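Local coordinates for p-47 protein (Clostridium botulinum E1 str. 'BoNT E Beluga', PDB 5WIX) that is of unknown function but has a TULIP-domain fold resembling bactericidal/permeability-increasing protein, which makes binding of a lipid or other hydrophobic ligand conceivable, at residues 62-65 with 66-69; 377-380 with 381-385; 396-399 with 400-403. All blocks are in the same frame, centred on the assembly; numbering follows the deposited sequence.

Contact 1 of 3, residues 62-65 with 66-69; sequences MIFD and NWEI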
loop_
_atom_site.group_PDB
_atom_site.type_symbol
_atom_site.label_atom_id
_atom_site.label_comp_id
_atom_site.label_asym_id
_atom_site.label_seq_id
_atom_site.Cartn_x
_atom_site.Cartn_y
_atom_site.Cartn_z
ATOM N N MET A 62 -8.649 18.505 -34.455
ATOM C CA MET A 62 -8.300 17.110 -34.175
ATOM C C MET A 62 -9.459 16.301 -33.577
ATOM O O MET A 62 -9.986 16.645 -32.515
ATOM C CB MET A 62 -7.098 17.047 -33.224
ATOM C CG MET A 62 -5.744 17.024 -33.909
ATOM S SD MET A 62 -4.357 16.881 -32.752
ATOM C CE MET A 62 -4.422 18.448 -31.869
ATOM N N ILE A 63 -9.844 15.217 -34.245
ATOM C CA ILE A 63 -10.859 14.316 -33.700
ATOM C C ILE A 63 -10.246 12.965 -33.345
ATOM O O ILE A 63 -9.661 12.285 -34.194
ATOM C CB ILE A 63 -12.034 14.109 -34.673
ATOM C CG1 ILE A 63 -12.945 15.340 -34.670
ATOM C CG2 ILE A 63 -12.830 12.866 -34.294
ATOM C CD1 ILE A 63 -14.138 15.241 -35.618
ATOM N N PHE A 64 -10.408 12.579 -32.081
ATOM C CA PHE A 64 -9.642 11.481 -31.508
ATOM C C PHE A 64 -10.288 10.102 -31.580
ATOM O O PHE A 64 -11.469 9.933 -31.272
ATOM C CB PHE A 64 -9.329 11.794 -30.053
ATOM C CG PHE A 64 -8.401 12.950 -29.872
ATOM C CD1 PHE A 64 -7.049 12.821 -30.143
ATOM C CD2 PHE A 64 -8.879 14.169 -29.430
ATOM C CE1 PHE A 64 -6.198 13.887 -29.972
ATOM C CE2 PHE A 64 -8.029 15.234 -29.255
ATOM C CZ PHE A 64 -6.687 15.095 -29.528
ATOM N N ASP A 65 -9.469 9.127 -31.973
ATOM C CA ASP A 65 -9.833 7.713 -32.001
ATOM C C ASP A 65 -9.598 7.040 -30.634
ATOM O O ASP A 65 -10.503 6.434 -30.058
ATOM C CB ASP A 65 -9.028 7.000 -33.098
ATOM C CG ASP A 65 -9.441 5.551 -33.289
ATOM O OD1 ASP A 65 -10.646 5.298 -33.496
ATOM O OD2 ASP A 65 -8.558 4.665 -33.236
ATOM N N ASN A 66 -8.377 7.164 -30.119
ATOM C CA ASN A 66 -7.987 6.530 -28.865
ATOM C C ASN A 66 -6.728 7.174 -28.281
ATOM O O ASN A 66 -5.908 7.720 -29.030
ATOM C CB ASN A 66 -7.746 5.034 -29.083
ATOM C CG ASN A 66 -7.617 4.268 -27.781
ATOM O OD1 ASN A 66 -8.292 4.576 -26.796
ATOM N ND2 ASN A 66 -6.741 3.268 -27.768
ATOM N N TRP A 67 -6.586 7.138 -26.954
ATOM C CA TRP A 67 -5.298 7.444 -26.314
ATOM C C TRP A 67 -4.822 6.198 -25.572
ATOM O O TRP A 67 -5.627 5.420 -25.045
ATOM C CB TRP A 67 -5.377 8.628 -25.343
ATOM C CG TRP A 67 -5.837 9.923 -25.932
ATOM C CD1 TRP A 67 -6.361 10.117 -27.171
ATOM C CD2 TRP A 67 -5.824 11.205 -25.299
ATOM N NE1 TRP A 67 -6.676 11.438 -27.354
ATOM C CE2 TRP A 67 -6.356 12.133 -26.213
ATOM C CE3 TRP A 67 -5.418 11.668 -24.049
ATOM C CZ2 TRP A 67 -6.489 13.483 -25.925
ATOM C CZ3 TRP A 67 -5.554 13.010 -23.757
ATOM C CH2 TRP A 67 -6.084 13.900 -24.691
ATOM N N GLU A 68 -3.509 6.017 -25.524
ATOM C CA GLU A 68 -2.942 4.779 -25.015
ATOM C C GLU A 68 -1.645 5.070 -24.286
ATOM O O GLU A 68 -0.648 5.473 -24.892
ATOM C CB GLU A 68 -2.715 3.787 -26.160
ATOM C CG GLU A 68 -2.111 2.454 -25.767
ATOM C CD GLU A 68 -1.831 1.587 -26.984
ATOM O OE1 GLU A 68 -2.694 1.536 -27.890
ATOM O OE2 GLU A 68 -0.742 0.978 -27.043
ATOM N N ILE A 69 -1.680 4.885 -22.974
ATOM C CA ILE A 69 -0.522 5.131 -22.128
ATOM C C ILE A 69 0.542 4.073 -22.419
ATOM O O ILE A 69 0.207 2.896 -22.631
ATOM C CB ILE A 69 -0.936 5.113 -20.647
ATOM C CG1 ILE A 69 -2.228 5.913 -20.483
ATOM C CG2 ILE A 69 0.174 5.661 -19.757
ATOM C CD1 ILE A 69 -2.905 5.713 -19.159
#

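Contact 2 of 3, residues 377-380 with 381-385; sequences KSVG and NWSLK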
loop_
_atom_site.group_PDB
_atom_site.type_symbol
_atom_site.label_atom_id
_atom_site.label_comp_id
_atom_site.label_asym_id
_atom_site.label_seq_id
_atom_site.Cartn_x
_atom_site.Cartn_y
_atom_site.Cartn_z
ATOM N N LYS A 377 6.908 -25.885 39.082
ATOM C CA LYS A 377 7.215 -26.426 37.765
ATOM C C LYS A 377 5.931 -26.574 36.964
ATOM O O LYS A 377 5.887 -26.281 35.764
ATOM C CB LYS A 377 7.941 -27.775 37.871
ATOM C CG LYS A 377 7.735 -28.689 36.664
ATOM C CD LYS A 377 8.736 -29.842 36.618
ATOM C CE LYS A 377 8.439 -30.789 35.445
ATOM N NZ LYS A 377 9.661 -31.409 34.831
ATOM N N SER A 378 4.869 -27.005 37.631
ATOM C CA SER A 378 3.652 -27.305 36.900
ATOM C C SER A 378 2.887 -26.034 36.510
ATOM O O SER A 378 2.349 -25.954 35.416
ATOM C CB SER A 378 2.767 -28.248 37.709
ATOM O OG SER A 378 1.690 -28.715 36.917
ATOM N N VAL A 379 2.863 -25.028 37.379
ATOM C CA VAL A 379 2.219 -23.762 37.024
ATOM C C VAL A 379 3.031 -23.038 35.935
ATOM O O VAL A 379 2.465 -22.457 34.996
ATOM C CB VAL A 379 2.035 -22.856 38.267
ATOM C CG1 VAL A 379 1.494 -21.496 37.875
ATOM C CG2 VAL A 379 1.075 -23.513 39.229
ATOM N N GLY A 380 4.357 -23.103 36.059
ATOM C CA GLY A 380 5.260 -22.574 35.051
ATOM C C GLY A 380 4.957 -23.126 33.673
ATOM O O GLY A 380 4.696 -22.364 32.736
ATOM N N ASN A 381 4.962 -24.454 33.553
ATOM C CA ASN A 381 4.734 -25.115 32.261
ATOM C C ASN A 381 3.333 -24.870 31.715
ATOM O O ASN A 381 3.119 -24.881 30.511
ATOM C CB ASN A 381 4.983 -26.624 32.371
ATOM C CG ASN A 381 6.464 -26.971 32.497
ATOM O OD1 ASN A 381 7.333 -26.208 32.068
ATOM N ND2 ASN A 381 6.755 -28.130 33.086
ATOM N N TRP A 382 2.374 -24.634 32.594
ATOM C CA TRP A 382 1.020 -24.335 32.133
ATOM C C TRP A 382 0.925 -22.914 31.592
ATOM O O TRP A 382 0.163 -22.632 30.656
ATOM C CB TRP A 382 0.014 -24.538 33.268
ATOM C CG TRP A 382 -0.340 -25.965 33.437
ATOM C CD1 TRP A 382 -0.072 -26.760 34.507
ATOM C CD2 TRP A 382 -1.006 -26.782 32.483
ATOM N NE1 TRP A 382 -0.538 -28.030 34.281
ATOM C CE2 TRP A 382 -1.117 -28.066 33.039
ATOM C CE3 TRP A 382 -1.528 -26.548 31.210
ATOM C CZ2 TRP A 382 -1.727 -29.117 32.365
ATOM C CZ3 TRP A 382 -2.135 -27.590 30.542
ATOM C CH2 TRP A 382 -2.231 -28.860 31.122
ATOM N N SER A 383 1.710 -22.026 32.202
ATOM C CA SER A 383 1.678 -20.615 31.867
ATOM C C SER A 383 2.330 -20.397 30.521
ATOM O O SER A 383 1.816 -19.646 29.691
ATOM C CB SER A 383 2.375 -19.790 32.951
ATOM O OG SER A 383 1.571 -19.703 34.128
ATOM N N LEU A 384 3.456 -21.074 30.306
ATOM C CA LEU A 384 4.188 -20.964 29.046
ATOM C C LEU A 384 3.286 -21.370 27.880
ATOM O O LEU A 384 3.233 -20.691 26.837
ATOM C CB LEU A 384 5.453 -21.818 29.086
ATOM C CG LEU A 384 6.593 -21.241 29.936
ATOM C CD1 LEU A 384 7.821 -22.159 29.972
ATOM C CD2 LEU A 384 6.978 -19.854 29.424
ATOM N N LYS A 385 2.555 -22.463 28.072
ATOM C CA LYS A 385 1.609 -22.907 27.063
ATOM C C LYS A 385 0.615 -21.796 26.795
ATOM O O LYS A 385 0.397 -21.425 25.646
ATOM C CB LYS A 385 0.922 -24.207 27.499
ATOM C CG LYS A 385 1.932 -25.370 27.593
ATOM C CD LYS A 385 1.299 -26.720 27.945
ATOM C CE LYS A 385 2.349 -27.849 27.919
ATOM N NZ LYS A 385 1.757 -29.184 28.251
#

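Contact 3 of 3, residues 396-399 with 400-403; sequences ANNF and TDII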
loop_
_atom_site.group_PDB
_atom_site.type_symbol
_atom_site.label_atom_id
_atom_site.label_comp_id
_atom_site.label_asym_id
_atom_site.label_seq_id
_atom_site.Cartn_x
_atom_site.Cartn_y
_atom_site.Cartn_z
ATOM N N ALA A 396 -8.769 -9.660 11.776
ATOM C CA ALA A 396 -10.208 -9.543 11.512
ATOM C C ALA A 396 -10.547 -8.401 10.566
ATOM O O ALA A 396 -11.729 -8.128 10.292
ATOM C CB ALA A 396 -10.964 -9.375 12.824
ATOM N N ASN A 397 -9.505 -7.736 10.073
ATOM C CA ASN A 397 -9.678 -6.684 9.089
ATOM C C ASN A 397 -10.441 -7.132 7.873
ATOM O O ASN A 397 -10.498 -8.329 7.555
ATOM C CB ASN A 397 -8.334 -6.152 8.679
ATOM C CG ASN A 397 -7.567 -5.622 9.863
ATOM O OD1 ASN A 397 -7.068 -6.398 10.680
ATOM N ND2 ASN A 397 -7.505 -4.296 9.993
ATOM N N ASN A 398 -11.092 -6.166 7.237
ATOM C CA ASN A 398 -11.672 -6.382 5.930
ATOM C C ASN A 398 -10.687 -5.814 4.916
ATOM O O ASN A 398 -10.614 -4.601 4.733
ATOM C CB ASN A 398 -13.032 -5.712 5.818
ATOM C CG ASN A 398 -13.722 -6.022 4.509
ATOM O OD1 ASN A 398 -13.110 -6.574 3.588
ATOM N ND2 ASN A 398 -15.008 -5.684 4.417
ATOM N N PHE A 399 -9.912 -6.681 4.279
ATOM C CA PHE A 399 -8.847 -6.201 3.407
ATOM C C PHE A 399 -9.385 -5.596 2.125
ATOM O O PHE A 399 -8.795 -4.666 1.574
ATOM C CB PHE A 399 -7.876 -7.325 3.092
ATOM C CG PHE A 399 -7.150 -7.813 4.294
ATOM C CD1 PHE A 399 -6.175 -7.026 4.881
ATOM C CD2 PHE A 399 -7.470 -9.039 4.863
ATOM C CE1 PHE A 399 -5.506 -7.463 5.982
ATOM C CE2 PHE A 399 -6.798 -9.485 5.967
ATOM C CZ PHE A 399 -5.824 -8.701 6.535
ATOM N N THR A 400 -10.516 -6.107 1.667
ATOM C CA THR A 400 -11.207 -5.467 0.560
ATOM C C THR A 400 -11.532 -4.016 0.915
ATOM O O THR A 400 -11.403 -3.121 0.075
ATOM C CB THR A 400 -12.496 -6.196 0.208
ATOM O OG1 THR A 400 -12.199 -7.549 -0.167
ATOM C CG2 THR A 400 -13.196 -5.487 -0.923
ATOM N N ASP A 401 -11.938 -3.790 2.167
ATOM C CA ASP A 401 -12.214 -2.434 2.624
ATOM C C ASP A 401 -10.925 -1.612 2.568
ATOM O O ASP A 401 -10.939 -0.438 2.173
ATOM C CB ASP A 401 -12.799 -2.438 4.041
ATOM C CG ASP A 401 -14.308 -2.622 4.057
ATOM O OD1 ASP A 401 -14.907 -2.801 2.976
ATOM O OD2 ASP A 401 -14.896 -2.588 5.163
ATOM N N ILE A 402 -9.815 -2.251 2.936
ATOM C CA ILE A 402 -8.520 -1.577 3.024
ATOM C C ILE A 402 -7.976 -1.177 1.663
ATOM O O ILE A 402 -7.495 -0.064 1.497
ATOM C CB ILE A 402 -7.467 -2.453 3.732
ATOM C CG1 ILE A 402 -7.613 -2.333 5.254
ATOM C CG2 ILE A 402 -6.045 -2.051 3.304
ATOM C CD1 ILE A 402 -6.748 -3.329 6.041
ATOM N N ILE A 403 -8.037 -2.071 0.686
ATOM C CA ILE A 403 -7.451 -1.715 -0.586
ATOM C C ILE A 403 -8.296 -0.576 -1.177
ATOM O O ILE A 403 -7.747 0.403 -1.681
ATOM C CB ILE A 403 -7.323 -2.937 -1.546
ATOM C CG1 ILE A 403 -6.373 -2.603 -2.700
ATOM C CG2 ILE A 403 -8.682 -3.421 -2.052
ATOM C CD1 ILE A 403 -5.851 -3.824 -3.422
#

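Contact 1 of 3, residues 62-65 with 66-69
Phe64 and Trp67 meet in an edge-to-face (T-shaped) aromatic pair, the phenyl offering a face and the indole an edge. The centroids of the Phe64 ring and the five-membered ring of Trp67 lie 4.7 Å apart, and the planes stand at 76°. The edge presented is the one carrying NE1 and CZ2: Trp67 NE1 sits over the rim of the phenyl, 3.1 Å from Phe64 CD1, while Trp67 CZ2 hangs over the ring centre, 4.0 Å from Phe64 CZ. Both side chains leave the chain in the same way, with CG beside the backbone N (chi1 -67° for Phe64, -59° for Trp67), and these torsions, together with a bulge in the strand, let the rings meet. Large aromatics suit these buried positions, where Phe49 makes a second edge-to-face pair with Phe64 and Ile42 of helix 31-42 packs on Trp67. Between them, Asp65 and Asn66 swing CG away from the backbone N instead; both residues are partly exposed, which suits a carboxylate and an amide, and Asp65 OD2 makes a long, weak ion pair with Lys85. In a regular strand residues three apart would emerge from opposite faces. Here Asp65 and Asn66 both face Phe83 on the neighbouring strand 78-85, and the extra residue puts Phe64 and Trp67 on one side. This is a classic beta bulge, turning a corner in strand 58-70 of a curled antiparallel sheet, consistent with a TULIP domain.

Contact 2 of 3, residues 377-380 with 381-385
Ser383 folds its hydroxyl back onto the preceding turn of the helix, where OG donates to Val379 O over 3.0 Å. The backbone Ser383 N also donates to Val379 O, at 2.9 Å. The two donors approach from opposite faces of the carbonyl plane, with OG above it. The torsion that sets OG beside its own backbone N (chi1 -74°) makes this double grip possible, and it lets a small polar residue sit in a buried position with its hydroxyl satisfied by the helix itself. On the other side of the helix, Lys377 and Asn381 cross at a slant: the aliphatic part of the lysine runs past the amide, with Lys377 CG 3.8 Å from Asn381 ND2, while its long chain carries the charge outward to solvent. Trp382 turns the pyrrole part of its indole back toward Ser378, though its exact placing is less sure. Gly380, without a side chain, fits a buried spot, and its O receives Leu384 N at 3.0 Å (N-H...O 163°) while Leu384 CG passes beside the same oxygen. The whole lies in helix 370-390, against one curled antiparallel sheet: Val379 and Ser383 face strands 288-290 and 293-307 through Val290, Tyr295, Ile288 and Pro297, Leu384 packs on Leu332 and on Met359 and Cys361 of strand 348-363, and Lys377, Trp382 and Lys385 are exposed, Trp382 still brushing Val290.

Contact 3 of 3, residues 396-399 with 400-403
Phe399 O accepts from Ile403 N at 2.8 Å, and Asn398 O accepts from Ile402 N at 3.1 Å; these two bonds wind the first turn of helix 399-403. Asn398 adds a weaker one with its side chain, OD1 receiving Asp401 N over 3.3 Å (N-H...O 154°). With CG anti to the backbone N (chi1 -175°), the amide swings forward over the start of the helix, where amide hydrogens lack helical acceptors. Asn398 is thus the N-cap, a position that asparagine suits because its short side chain mimics the missing carbonyl. Asp401, in the first turn, stacks its carboxylate on the Asn398 amide, the planes 27° apart and Asn398 ND2 3.2 Å from Asp401 CG; a negative charge here would probably be favoured by the helix dipole. On the buried side, Phe399 and Ile402 run side by side, pointing the same way, with Phe399 CD1 3.9 Å from Ile402 CD1. Asn397 lays CB over one face of the phenyl, toward its rim, and brings ND2 to 4.1 Å from Ile402 CD1. Farther out, Phe399, Ile402 and Ile403 all rest on Ile428 of strand 426-432, and Ile182 and Met185 also touch Ile402.

Overall arrangement
The three contacts are strung along an elongated molecule: contacts 1 and 2 lie on opposite sides of the chain's centre, their centres about 71 Å apart, and contact 3, nearer the middle, is about 37 Å from each, centre to centre. None touches another. Each is partly buried; contact 1 lies within one antiparallel sheet, while contacts 2 and 3 are helical and pack on two others. Contact 1 is a bulged strand whose side-chain contact is an aromatic pair, its polar residues partly exposed; contact 2 is mid-helix, governed by repeated backbone bonds with one face buried; contact 3 is a helix start, where an asparagine side chain supplies a cap. Helices 370-390 and 399-403 follow one another in the chain, linking contacts 2 and 3.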